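Local coordinates for nitrate transport protein nrtA (Synechocystis sp., PDB 2G29) that binds nitrate as the solute-binding component of the NrtABCD ABC transporter, which takes up nitrate and probably also nitrite, at residues 40-45 with 71-76; 94-99 with 239-244; 98-103 with 115-120. One frame throughout, in Å; residues are numbered along the deposited sequence.

Interaction 1: 40-45 with 71-76; sequences IALTDA and ASWGTT. With NO3 (nitrate ion), chain B.
The segment 71-76 opens the helix 73-82. Ser72 is its N-cap and forms a capping box with Thr75. Thr75 N gives its hydrogen to Ser72 OG at 3.0 Å, and Ser72 N gives its own to Thr75 OG1 at 3.1 Å. Trp73 comes next and carries the contact with 40-45. Its chi1 (-72°) and chi2 (120°) lay the ring across Ile40 with NE1 towards the nitrate. Ile40 covers one face of the indole. Its CG1 stands 3.5 Å from the centroid of the six-membered ring of Trp73, almost on the ring normal, in a CH-pi contact. Leu42 approaches the same ring obliquely, with Leu42 CD1 4.0 Å from Trp73 CZ2. The indole edge is polar: Trp73 NE1 donates to nitrate O3 at 2.8 Å, and O3 lies in the ring plane. Leu42 CD1 sits over a face of the nitrate, 3.2 Å from the nitrate N. Thr76 ends the segment. Its OG1 donates to Ser72 O at 2.9 Å from above the carbonyl plane, and Thr76 N bonds the same oxygen. The OG1 also lies against Ile40 CD1. The capping bonds and the packing of Ile40 would probably help to hold the indole N-H directed at the anion. Trp73 is an established nitrate-binding residue. Leu42 borders both ring and nitrate, while the N-H supplies the directional bond.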
ATOM      1  N   ILE A  40      -8.589  -0.367  -5.263  1.00 10.64           N
ATOM      2  CA  ILE A  40      -9.306  -0.991  -4.167  1.00 10.75           C
ATOM      3  C   ILE A  40      -9.765   0.215  -3.312  1.00  9.80           C
ATOM      4  O   ILE A  40      -9.048   1.255  -3.238  1.00 11.06           O
ATOM      5  CB  ILE A  40      -8.380  -1.961  -3.388  1.00 10.81           C
ATOM      6  CG1 ILE A  40      -8.065  -3.213  -4.229  1.00 14.84           C
ATOM      7  CG2 ILE A  40      -9.026  -2.390  -2.095  1.00 12.03           C
ATOM      8  CD1 ILE A  40      -7.573  -2.945  -5.610  1.00 21.57           C
ATOM      9  N   ALA A  41     -10.945   0.107  -2.703  1.00 11.01           N
ATOM     10  CA  ALA A  41     -11.533   1.225  -1.936  1.00 10.25           C
ATOM     11  C   ALA A  41     -10.743   1.513  -0.678  1.00 10.71           C
ATOM     12  O   ALA A  41     -11.045   0.980   0.403  1.00 11.94           O
ATOM     13  CB  ALA A  41     -12.991   0.907  -1.581  1.00 10.25           C
ATOM     14  N   LEU A  42      -9.737   2.362  -0.860  1.00  9.80           N
ATOM     15  CA  LEU A  42      -8.777   2.787   0.155  1.00  9.87           C
ATOM     16  C   LEU A  42      -8.370   4.228  -0.120  1.00  9.84           C
ATOM     17  O   LEU A  42      -8.201   4.600  -1.284  1.00 11.94           O
ATOM     18  CB  LEU A  42      -7.523   1.917   0.058  1.00 10.43           C
ATOM     19  CG  LEU A  42      -7.792   0.447   0.352  1.00 10.43           C
ATOM     20  CD1 LEU A  42      -6.697  -0.400  -0.276  1.00 11.34           C
ATOM     21  CD2 LEU A  42      -7.885   0.222   1.843  1.00  9.86           C
ATOM     22  N   THR A  43      -8.149   5.006   0.937  1.00 10.36           N
ATOM     23  CA  THR A  43      -7.773   6.399   0.770  1.00 11.33           C
ATOM     24  C   THR A  43      -6.535   6.561  -0.096  1.00 11.79           C
ATOM     25  O   THR A  43      -6.440   7.543  -0.844  1.00 12.41           O
ATOM     26  CB  THR A  43      -7.553   7.051   2.115  1.00 11.65           C
ATOM     27  OG1 THR A  43      -8.675   6.744   2.940  1.00 12.98           O
ATOM     28  CG2 THR A  43      -7.476   8.587   1.955  1.00 10.49           C
ATOM     29  N   ASP A  44      -5.590   5.620  -0.040  1.00 11.07           N
ATOM     30  CA  ASP A  44      -4.394   5.769  -0.857  1.00 10.66           C
ATOM     31  C   ASP A  44      -4.589   5.522  -2.366  1.00 10.58           C
ATOM     32  O   ASP A  44      -3.637   5.608  -3.147  1.00 11.27           O
ATOM     33  CB  ASP A  44      -3.206   4.966  -0.295  1.00 10.31           C
ATOM     34  CG  ASP A  44      -3.544   3.530   0.034  1.00 11.64           C
ATOM     35  OD1 ASP A  44      -4.347   2.905  -0.658  1.00 10.49           O
ATOM     36  OD2 ASP A  44      -2.917   3.030   0.989  1.00 11.49           O
ATOM     37  N   ALA A  45      -5.828   5.279  -2.781  1.00 10.42           N
ATOM     38  CA  ALA A  45      -6.173   5.208  -4.202  1.00 10.77           C
ATOM     39  C   ALA A  45      -6.561   6.622  -4.660  1.00 11.23           C
ATOM     40  O   ALA A  45      -6.784   6.843  -5.838  1.00 12.72           O
ATOM     41  CB  ALA A  45      -7.366   4.278  -4.409  1.00 12.41           C
ATOM     42  N   ALA A  71     -12.716  -5.860  -6.421  1.00 10.25           N
ATOM     43  CA  ALA A  71     -13.274  -6.419  -5.179  1.00 11.73           C
ATOM     44  C   ALA A  71     -12.196  -6.802  -4.168  1.00 11.20           C
ATOM     45  O   ALA A  71     -12.408  -6.645  -2.953  1.00 11.60           O
ATOM     46  CB  ALA A  71     -14.163  -7.644  -5.500  1.00 12.13           C
ATOM     47  N   SER A  72     -11.056  -7.289  -4.656  1.00 10.62           N
ATOM     48  CA  SER A  72      -9.984  -7.707  -3.745  1.00  9.38           C
ATOM     49  C   SER A  72      -8.644  -7.668  -4.444  1.00  9.62           C
ATOM     50  O   SER A  72      -8.565  -7.423  -5.656  1.00  9.37           O
ATOM     51  CB  SER A  72     -10.253  -9.145  -3.287  1.00  9.88           C
ATOM     52  OG  SER A  72     -10.100 -10.049  -4.428  1.00 11.23           O
ATOM     53  N   TRP A  73      -7.563  -7.914  -3.701  1.00  9.50           N
ATOM     54  CA  TRP A  73      -6.269  -7.919  -4.343  1.00  8.40           C
ATOM     55  C   TRP A  73      -6.174  -9.159  -5.235  1.00  8.37           C
ATOM     56  O   TRP A  73      -5.500  -9.138  -6.242  1.00 10.55           O
ATOM     57  CB  TRP A  73      -5.140  -7.831  -3.303  1.00  9.30           C
ATOM     58  CG  TRP A  73      -5.061  -6.463  -2.689  1.00  8.79           C
ATOM     59  CD1 TRP A  73      -5.200  -6.156  -1.379  1.00  8.75           C
ATOM     60  CD2 TRP A  73      -4.850  -5.209  -3.385  1.00  9.50           C
ATOM     61  NE1 TRP A  73      -5.085  -4.799  -1.194  1.00 10.51           N
ATOM     62  CE2 TRP A  73      -4.864  -4.195  -2.401  1.00  9.02           C
ATOM     63  CE3 TRP A  73      -4.623  -4.855  -4.733  1.00  9.08           C
ATOM     64  CZ2 TRP A  73      -4.729  -2.853  -2.715  1.00  9.34           C
ATOM     65  CZ3 TRP A  73      -4.485  -3.523  -5.047  1.00  9.68           C
ATOM     66  CH2 TRP A  73      -4.520  -2.528  -4.036  1.00  8.89           C
ATOM     67  N   GLY A  74      -6.916 -10.201  -4.881  1.00 10.04           N
ATOM     68  CA  GLY A  74      -6.926 -11.392  -5.713  1.00 10.08           C
ATOM     69  C   GLY A  74      -7.599 -11.105  -7.044  1.00 10.17           C
ATOM     70  O   GLY A  74      -7.098 -11.544  -8.067  1.00 10.96           O
ATOM     71  N   THR A  75      -8.706 -10.352  -7.045  1.00 10.13           N
ATOM     72  CA  THR A  75      -9.334 -10.053  -8.333  1.00 10.85           C
ATOM     73  C   THR A  75      -8.552  -9.028  -9.110  1.00 10.61           C
ATOM     74  O   THR A  75      -8.529  -9.058 -10.329  1.00 11.00           O
ATOM     75  CB  THR A  75     -10.807  -9.591  -8.238  1.00 10.54           C
ATOM     76  OG1 THR A  75     -10.902  -8.344  -7.558  1.00 12.00           O
ATOM     77  CG2 THR A  75     -11.659 -10.624  -7.579  1.00 10.86           C
ATOM     78  N   THR A  76      -7.884  -8.124  -8.416  1.00 10.43           N
ATOM     79  CA  THR A  76      -6.982  -7.160  -9.086  1.00  9.63           C
ATOM     80  C   THR A  76      -5.918  -7.954  -9.853  1.00 11.30           C
ATOM     81  O   THR A  76      -5.659  -7.679 -11.025  1.00 11.56           O
ATOM     82  CB  THR A  76      -6.271  -6.258  -8.053  1.00  9.79           C
ATOM     83  OG1 THR A  76      -7.257  -5.439  -7.397  1.00 10.60           O
ATOM     84  CG2 THR A  76      -5.258  -5.347  -8.734  1.00 10.80           C
TER
HETATM   85  N   NO3 B 700      -5.203  -2.072   2.001  1.00 13.58           N
HETATM   86  O1  NO3 B 700      -4.653  -0.836   2.185  1.00 11.55           O
HETATM   87  O2  NO3 B 700      -6.054  -2.784   2.778  1.00 13.12           O
HETATM   88  O3  NO3 B 700      -4.772  -2.808   0.745  1.00 12.31           O

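Interaction 2: 94-99 with 239-244; sequences ILTPMP and EKAFGM. With NO3 (nitrate ion), chain B.
The flat nitrate takes a hydrogen bond from Lys240 NZ to its O1 at 2.8 Å, and Leu95 CD2 lies 3.6 Å from its O3. The Glu239 carboxylate is met from above its plane: Lys240 NZ reaches Glu239 OE2 at 2.8 Å, 26° out of that plane, in a salt bridge. Thr166 OG1 also bonds OE2, and Trp170 NE1 bonds OE1. The Glu239 carbonyl oxygen is gripped twice by Thr96. Thr96 N lies in the carbonyl plane, and Thr96 OG1 comes from above it, 2.7 Å from Glu239 O. Beyond this clasp the chains pair as antiparallel strands. Ile94 and Ala241 form a hydrogen-bonded pair, with Ala241 N to Ile94 O at 2.7 Å and Ile94 N to Ala241 O at 3.0 Å. Ile94 CG2 and Ala241 CB lie on the same face of the sheet. Leu95 and Lys240 are the next, non-hydrogen-bonded pair. Their side chains run side by side, and Leu95 CD2 packs tightly on Lys240 CE at 3.5 Å. The lysine chain bends at chi2 and again at chi4 (-59°). These bends and its polar partners place NZ, which also forms a salt bridge with Asp44. A cation held between two carboxylates and an anion is likely to stay protonated. The two acids would probably offset part of its charge beside the nitrate that Lys240 is known to bind.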
ATOM      1  N   ILE A  94      -1.936  -0.440  -6.477  1.00  9.80           N
ATOM      2  CA  ILE A  94      -1.590  -1.792  -6.065  1.00 10.45           C
ATOM      3  C   ILE A  94      -0.567  -1.880  -4.939  1.00 10.16           C
ATOM      4  O   ILE A  94       0.243  -0.988  -4.743  1.00 10.62           O
ATOM      5  CB  ILE A  94      -1.083  -2.547  -7.334  1.00 11.70           C
ATOM      6  CG1 ILE A  94      -1.027  -4.056  -7.082  1.00 10.39           C
ATOM      7  CG2 ILE A  94       0.268  -1.994  -7.775  1.00 11.73           C
ATOM      8  CD1 ILE A  94      -1.086  -4.881  -8.429  1.00 14.02           C
ATOM      9  N   LEU A  95      -0.618  -2.966  -4.179  1.00  9.22           N
ATOM     10  CA  LEU A  95       0.374  -3.156  -3.110  1.00 10.25           C
ATOM     11  C   LEU A  95       1.751  -3.258  -3.808  1.00  9.67           C
ATOM     12  O   LEU A  95       1.896  -3.982  -4.812  1.00  9.97           O
ATOM     13  CB  LEU A  95       0.078  -4.468  -2.378  1.00  9.84           C
ATOM     14  CG  LEU A  95      -1.341  -4.616  -1.818  1.00  9.25           C
ATOM     15  CD1 LEU A  95      -1.480  -5.932  -1.031  1.00 10.42           C
ATOM     16  CD2 LEU A  95      -1.666  -3.456  -0.878  1.00  9.83           C
ATOM     17  N   THR A  96       2.781  -2.596  -3.284  1.00  9.53           N
ATOM     18  CA  THR A  96       4.097  -2.632  -3.943  1.00  9.62           C
ATOM     19  C   THR A  96       4.653  -4.037  -4.291  1.00  9.60           C
ATOM     20  O   THR A  96       5.196  -4.213  -5.362  1.00 10.15           O
ATOM     21  CB  THR A  96       5.166  -1.807  -3.142  1.00 10.22           C
ATOM     22  OG1 THR A  96       4.856  -0.420  -3.287  1.00 11.42           O
ATOM     23  CG2 THR A  96       6.595  -2.057  -3.633  1.00 11.15           C
ATOM     24  N   PRO A  97       4.509  -5.043  -3.409  1.00  9.71           N
ATOM     25  CA  PRO A  97       5.063  -6.352  -3.803  1.00  9.60           C
ATOM     26  C   PRO A  97       4.358  -6.993  -4.964  1.00  9.12           C
ATOM     27  O   PRO A  97       4.975  -7.763  -5.682  1.00 10.11           O
ATOM     28  CB  PRO A  97       4.939  -7.235  -2.545  1.00 11.07           C
ATOM     29  CG  PRO A  97       4.128  -6.437  -1.584  1.00 18.56           C
ATOM     30  CD  PRO A  97       4.107  -5.011  -1.993  1.00 11.22           C
ATOM     31  N   MET A  98       3.101  -6.641  -5.193  1.00  9.77           N
ATOM     32  CA  MET A  98       2.370  -7.341  -6.254  1.00  9.77           C
ATOM     33  C   MET A  98       2.918  -7.293  -7.676  1.00  9.69           C
ATOM     34  O   MET A  98       2.917  -8.321  -8.356  1.00 10.04           O
ATOM     35  CB  MET A  98       0.862  -7.026  -6.203  1.00  9.03           C
ATOM     36  CG  MET A  98       0.193  -7.674  -4.975  1.00  9.84           C
ATOM     37  SD  MET A  98      -1.533  -7.094  -4.751  1.00 10.77           S
ATOM     38  CE  MET A  98      -2.302  -7.916  -6.180  1.00 11.19           C
ATOM     39  N   PRO A  99       3.385  -6.139  -8.159  1.00  9.37           N
ATOM     40  CA  PRO A  99       3.913  -6.157  -9.528  1.00 10.63           C
ATOM     41  C   PRO A  99       5.082  -7.142  -9.638  1.00  9.65           C
ATOM     42  O   PRO A  99       5.281  -7.763 -10.700  1.00 10.38           O
ATOM     43  CB  PRO A  99       4.341  -4.703  -9.748  1.00 10.52           C
ATOM     44  CG  PRO A  99       3.275  -3.963  -8.989  1.00 11.08           C
ATOM     45  CD  PRO A  99       3.131  -4.760  -7.705  1.00  9.49           C
ATOM     46  N   GLU A 239       4.237   2.242   0.392  1.00 10.33           N
ATOM     47  CA  GLU A 239       3.008   1.445   0.495  1.00  9.68           C
ATOM     48  C   GLU A 239       2.453   1.086  -0.874  1.00  9.58           C
ATOM     49  O   GLU A 239       2.895   0.099  -1.486  1.00  9.51           O
ATOM     50  CB  GLU A 239       1.980   2.207   1.355  1.00 11.43           C
ATOM     51  CG  GLU A 239       0.635   1.515   1.548  1.00  9.84           C
ATOM     52  CD  GLU A 239       0.719   0.090   2.059  1.00 10.54           C
ATOM     53  OE1 GLU A 239       1.545  -0.209   2.962  1.00 10.17           O
ATOM     54  OE2 GLU A 239      -0.110  -0.719   1.576  1.00 11.12           O
ATOM     55  N   LYS A 240       1.518   1.859  -1.405  1.00  8.97           N
ATOM     56  CA  LYS A 240       0.966   1.533  -2.730  1.00  9.96           C
ATOM     57  C   LYS A 240       1.829   2.021  -3.860  1.00 10.90           C
ATOM     58  O   LYS A 240       2.603   2.980  -3.723  1.00 10.01           O
ATOM     59  CB  LYS A 240      -0.446   2.122  -2.897  1.00  9.19           C
ATOM     60  CG  LYS A 240      -1.407   1.729  -1.789  1.00  9.97           C
ATOM     61  CD  LYS A 240      -1.685   0.208  -1.800  1.00  9.74           C
ATOM     62  CE  LYS A 240      -2.833  -0.167  -0.861  1.00  9.23           C
ATOM     63  NZ  LYS A 240      -2.598   0.232   0.604  1.00 11.08           N
ATOM     64  N   ALA A 241       1.691   1.333  -4.987  1.00 10.56           N
ATOM     65  CA  ALA A 241       2.399   1.684  -6.201  1.00 10.97           C
ATOM     66  C   ALA A 241       1.394   1.912  -7.318  1.00 10.98           C
ATOM     67  O   ALA A 241       0.243   1.456  -7.264  1.00 10.71           O
ATOM     68  CB  ALA A 241       3.331   0.524  -6.622  1.00 11.31           C
ATOM     69  N   PHE A 242       1.826   2.669  -8.318  1.00 11.24           N
ATOM     70  CA  PHE A 242       1.029   2.811  -9.528  1.00 11.25           C
ATOM     71  C   PHE A 242       1.737   1.807 -10.460  1.00 10.68           C
ATOM     72  O   PHE A 242       2.848   2.026 -10.979  1.00 11.55           O
ATOM     73  CB  PHE A 242       1.101   4.248 -10.085  1.00 10.88           C
ATOM     74  CG  PHE A 242       0.445   4.426 -11.445  1.00 12.34           C
ATOM     75  CD1 PHE A 242      -0.622   3.650 -11.848  1.00 13.64           C
ATOM     76  CD2 PHE A 242       0.897   5.419 -12.301  1.00 13.96           C
ATOM     77  CE1 PHE A 242      -1.244   3.842 -13.081  1.00 15.64           C
ATOM     78  CE2 PHE A 242       0.279   5.618 -13.544  1.00 16.24           C
ATOM     79  CZ  PHE A 242      -0.779   4.830 -13.920  1.00 14.34           C
ATOM     80  N   GLY A 243       1.095   0.654 -10.622  1.00  9.10           N
ATOM     81  CA  GLY A 243       1.683  -0.375 -11.465  1.00 10.00           C
ATOM     82  C   GLY A 243       0.938  -0.574 -12.773  1.00  9.67           C
ATOM     83  O   GLY A 243      -0.281  -0.414 -12.817  1.00 11.75           O
ATOM     84  N   MET A 244       1.658  -0.938 -13.820  1.00 11.12           N
ATOM     85  CA  MET A 244       1.022  -1.202 -15.098  1.00 11.87           C
ATOM     86  C   MET A 244       1.629  -2.411 -15.787  1.00 12.15           C
ATOM     87  O   MET A 244       2.784  -2.771 -15.537  1.00 13.30           O
ATOM     88  CB  MET A 244       1.157   0.027 -16.029  1.00 13.84           C
ATOM     89  CG  MET A 244       0.421   1.300 -15.553  1.00 15.56           C
ATOM     90  SD  MET A 244      -0.004   2.421 -16.927  1.00 19.81           S
ATOM     91  CE  MET A 244      -1.285   1.393 -17.753  1.00 16.23           C
TER
HETATM   92  N   NO3 B 700      -5.203  -2.072   2.001  1.00 13.58           N
HETATM   93  O1  NO3 B 700      -4.653  -0.836   2.185  1.00 11.55           O
HETATM   94  O2  NO3 B 700      -6.054  -2.784   2.778  1.00 13.12           O
HETATM   95  O3  NO3 B 700      -4.772  -2.808   0.745  1.00 12.31           O

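Interaction 3: 98-103 with 115-120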
ATOM      1  N   MET A  98       3.101  -6.641  -5.193  1.00  9.77           N
ATOM      2  CA  MET A  98       2.370  -7.341  -6.254  1.00  9.77           C
ATOM      3  C   MET A  98       2.918  -7.293  -7.676  1.00  9.69           C
ATOM      4  O   MET A  98       2.917  -8.321  -8.356  1.00 10.04           O
ATOM      5  CB  MET A  98       0.862  -7.026  -6.203  1.00  9.03           C
ATOM      6  CG  MET A  98       0.193  -7.674  -4.975  1.00  9.84           C
ATOM      7  SD  MET A  98      -1.533  -7.094  -4.751  1.00 10.77           S
ATOM      8  CE  MET A  98      -2.302  -7.916  -6.180  1.00 11.19           C
ATOM      9  N   PRO A  99       3.385  -6.139  -8.159  1.00  9.37           N
ATOM     10  CA  PRO A  99       3.913  -6.157  -9.528  1.00 10.63           C
ATOM     11  C   PRO A  99       5.082  -7.142  -9.638  1.00  9.65           C
ATOM     12  O   PRO A  99       5.281  -7.763 -10.700  1.00 10.38           O
ATOM     13  CB  PRO A  99       4.341  -4.703  -9.748  1.00 10.52           C
ATOM     14  CG  PRO A  99       3.275  -3.963  -8.989  1.00 11.08           C
ATOM     15  CD  PRO A  99       3.131  -4.760  -7.705  1.00  9.49           C
ATOM     16  N   TYR A 100       5.836  -7.337  -8.547  1.00  9.51           N
ATOM     17  CA  TYR A 100       6.950  -8.266  -8.535  1.00  9.61           C
ATOM     18  C   TYR A 100       6.449  -9.716  -8.523  1.00  9.67           C
ATOM     19  O   TYR A 100       6.915 -10.544  -9.299  1.00 11.54           O
ATOM     20  CB  TYR A 100       7.825  -8.015  -7.300  1.00  9.87           C
ATOM     21  CG  TYR A 100       8.649  -6.769  -7.474  1.00  9.88           C
ATOM     22  CD1 TYR A 100       8.243  -5.537  -6.939  1.00 10.60           C
ATOM     23  CD2 TYR A 100       9.801  -6.807  -8.261  1.00  9.74           C
ATOM     24  CE1 TYR A 100       8.966  -4.389  -7.191  1.00  9.67           C
ATOM     25  CE2 TYR A 100      10.531  -5.665  -8.531  1.00 10.03           C
ATOM     26  CZ  TYR A 100      10.108  -4.463  -7.994  1.00 10.43           C
ATOM     27  OH  TYR A 100      10.833  -3.343  -8.295  1.00 10.49           O
ATOM     28  N   LEU A 101       5.504 -10.022  -7.643  1.00 11.09           N
ATOM     29  CA  LEU A 101       4.996 -11.394  -7.558  1.00 10.66           C
ATOM     30  C   LEU A 101       4.272 -11.812  -8.847  1.00 10.48           C
ATOM     31  O   LEU A 101       4.277 -12.969  -9.235  1.00 10.95           O
ATOM     32  CB  LEU A 101       4.085 -11.516  -6.350  1.00 12.55           C
ATOM     33  CG  LEU A 101       4.764 -11.184  -5.002  1.00 13.68           C
ATOM     34  CD1 LEU A 101       3.704 -10.992  -3.949  1.00 15.02           C
ATOM     35  CD2 LEU A 101       5.733 -12.292  -4.568  1.00 16.28           C
ATOM     36  N   ILE A 102       3.636 -10.857  -9.509  1.00 10.31           N
ATOM     37  CA  ILE A 102       2.937 -11.146 -10.755  1.00  9.87           C
ATOM     38  C   ILE A 102       3.946 -11.292 -11.919  1.00 10.90           C
ATOM     39  O   ILE A 102       3.809 -12.179 -12.773  1.00 10.07           O
ATOM     40  CB  ILE A 102       1.895 -10.043 -11.070  1.00 10.12           C
ATOM     41  CG1 ILE A 102       0.795 -10.088 -10.007  1.00 10.96           C
ATOM     42  CG2 ILE A 102       1.321 -10.260 -12.468  1.00 10.49           C
ATOM     43  CD1 ILE A 102      -0.168  -8.864 -10.065  1.00 11.35           C
ATOM     44  N   THR A 103       4.952 -10.430 -11.976  1.00 10.31           N
ATOM     45  CA  THR A 103       5.975 -10.519 -13.035  1.00 11.19           C
ATOM     46  C   THR A 103       6.730 -11.842 -12.884  1.00 12.16           C
ATOM     47  O   THR A 103       6.967 -12.562 -13.865  1.00 11.63           O
ATOM     48  CB  THR A 103       7.007  -9.391 -12.899  1.00 11.52           C
ATOM     49  OG1 THR A 103       6.379  -8.121 -13.180  1.00 11.55           O
ATOM     50  CG2 THR A 103       8.158  -9.611 -13.826  1.00 12.29           C
ATOM     51  N   MET A 115       5.238  -6.579 -15.340  1.00 11.37           N
ATOM     52  CA  MET A 115       4.697  -5.285 -14.928  1.00 11.54           C
ATOM     53  C   MET A 115       5.801  -4.293 -14.614  1.00 11.19           C
ATOM     54  O   MET A 115       6.961  -4.667 -14.441  1.00 11.31           O
ATOM     55  CB  MET A 115       3.820  -5.461 -13.661  1.00 10.35           C
ATOM     56  CG  MET A 115       2.527  -6.203 -13.899  1.00 10.70           C
ATOM     57  SD  MET A 115       1.402  -6.129 -12.493  1.00 11.23           S
ATOM     58  CE  MET A 115       0.957  -4.324 -12.544  1.00 11.11           C
ATOM     59  N   TYR A 116       5.421  -3.017 -14.546  1.00 11.11           N
ATOM     60  CA  TYR A 116       6.341  -1.957 -14.140  1.00 11.14           C
ATOM     61  C   TYR A 116       5.708  -1.165 -12.997  1.00 11.16           C
ATOM     62  O   TYR A 116       4.494  -1.108 -12.874  1.00 10.99           O
ATOM     63  CB  TYR A 116       6.553  -0.928 -15.247  1.00 11.79           C
ATOM     64  CG  TYR A 116       7.257  -1.373 -16.474  1.00 12.96           C
ATOM     65  CD1 TYR A 116       8.435  -2.105 -16.399  1.00 12.53           C
ATOM     66  CD2 TYR A 116       6.757  -1.034 -17.724  1.00 14.37           C
ATOM     67  CE1 TYR A 116       9.100  -2.511 -17.566  1.00 13.31           C
ATOM     68  CE2 TYR A 116       7.419  -1.405 -18.877  1.00 14.77           C
ATOM     69  CZ  TYR A 116       8.583  -2.152 -18.788  1.00 14.18           C
ATOM     70  OH  TYR A 116       9.254  -2.585 -19.916  1.00 15.23           O
ATOM     71  N   ILE A 117       6.558  -0.564 -12.168  1.00 10.13           N
ATOM     72  CA  ILE A 117       6.073   0.366 -11.156  1.00 10.39           C
ATOM     73  C   ILE A 117       6.522   1.737 -11.690  1.00 10.25           C
ATOM     74  O   ILE A 117       7.716   2.006 -11.905  1.00 10.70           O
ATOM     75  CB  ILE A 117       6.663   0.082  -9.771  1.00 10.60           C
ATOM     76  CG1 ILE A 117       5.998  -1.158  -9.194  1.00 10.91           C
ATOM     77  CG2 ILE A 117       6.480   1.319  -8.863  1.00 12.24           C
ATOM     78  CD1 ILE A 117       6.627  -1.555  -7.824  1.00 10.48           C
ATOM     79  N   LEU A 118       5.528   2.592 -11.914  1.00 11.21           N
ATOM     80  CA  LEU A 118       5.778   3.945 -12.458  1.00 12.70           C
ATOM     81  C   LEU A 118       5.915   5.003 -11.381  1.00 12.08           C
ATOM     82  O   LEU A 118       6.565   6.026 -11.602  1.00 11.44           O
ATOM     83  CB  LEU A 118       4.650   4.361 -13.396  1.00 12.93           C
ATOM     84  CG  LEU A 118       4.403   3.377 -14.548  1.00 15.78           C
ATOM     85  CD1 LEU A 118       3.241   3.929 -15.403  1.00 16.78           C
ATOM     86  CD2 LEU A 118       5.648   3.160 -15.370  1.00 17.86           C
ATOM     87  N   ALA A 119       5.316   4.763 -10.219  1.00 12.21           N
ATOM     88  CA  ALA A 119       5.383   5.701  -9.114  1.00 12.30           C
ATOM     89  C   ALA A 119       4.967   4.997  -7.839  1.00  9.96           C
ATOM     90  O   ALA A 119       4.335   3.919  -7.877  1.00 11.82           O
ATOM     91  CB  ALA A 119       4.426   6.862  -9.372  1.00 11.83           C
ATOM     92  N   ARG A 120       5.280   5.615  -6.716  1.00 10.57           N
ATOM     93  CA  ARG A 120       4.787   5.114  -5.425  1.00 10.61           C
ATOM     94  C   ARG A 120       3.562   6.023  -5.230  1.00 12.77           C
ATOM     95  O   ARG A 120       3.684   7.253  -5.323  1.00 13.52           O
ATOM     96  CB  ARG A 120       5.793   5.351  -4.277  1.00  9.38           C
ATOM     97  CG  ARG A 120       5.468   4.599  -2.982  1.00 10.39           C
ATOM     98  CD  ARG A 120       5.791   3.111  -3.158  1.00 10.53           C
ATOM     99  NE  ARG A 120       7.233   2.969  -3.370  1.00 10.43           N
ATOM    100  CZ  ARG A 120       7.839   1.985  -4.051  1.00  9.70           C
ATOM    101  NH1 ARG A 120       7.145   0.978  -4.602  1.00 11.50           N
ATOM    102  NH2 ARG A 120       9.155   2.050  -4.279  1.00  8.17           N
TER
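The helix 97-104 lies over strand 115-120, and the two run nearly antiparallel, at 165° between their directions. Pro99 packs between Met115 and Ile117. Its ring crosses Ile117 at about a right angle, with Pro99 CG 3.9 Å from Ile117 CG1. Tyr100 also crosses Ile117 at about a right angle, and Ile117 CD1 touches Tyr100 CE1 obliquely at 3.7 Å. The phenol OH of Tyr100 bonds Asp335. Met115, the residue most covered here, crosses Ile102 obliquely. Its chain bends at chi3 (68°), and Met115 SD lies 3.9 Å from Pro99 CA and 4.0 Å from Ile102 CD1. Thr103 adds the polar link. Its OG1 is anti to the carbonyl carbon, donates back to Pro99 O at 2.7 Å and accepts from Met115 N at 2.9 Å. An alanine here would take away both bonds of the hydroxyl, to Pro99 O and from Met115 N, and would probably loosen the start of the strand from the helix. Strand 115-120 is an outermost strand of its sheet. Helix 97-104 joins it to the parallel strand 91-95 in a beta-alpha-beta crossover, with strand 240-245 between them. The strand order 2-1-3-5-4 is that of a lobe of a type II periplasmic binding protein.

All three contacts are buried and belong to one lobe, built on the sheet with strands 91-95, 240-245 and 115-120; Thr103 in interaction 3 is partly exposed. Interactions 1 and 2 both touch the nitrate. They meet in a shared charge network and where Trp73 packs on Ile94 and Leu95. Interaction 3 lies farther from the anion. It shares Met98, Pro99 and helix 97-104 with interaction 2, and its strand neighbours 240-245. The chemistry follows this layout. At the site an indole N-H and an ammonium group are set among aliphatic side chains. In interaction 2 backbone pairing joins two strands. Interaction 3 packs helix 97-104 on strand 115-120 at the border of the sheet.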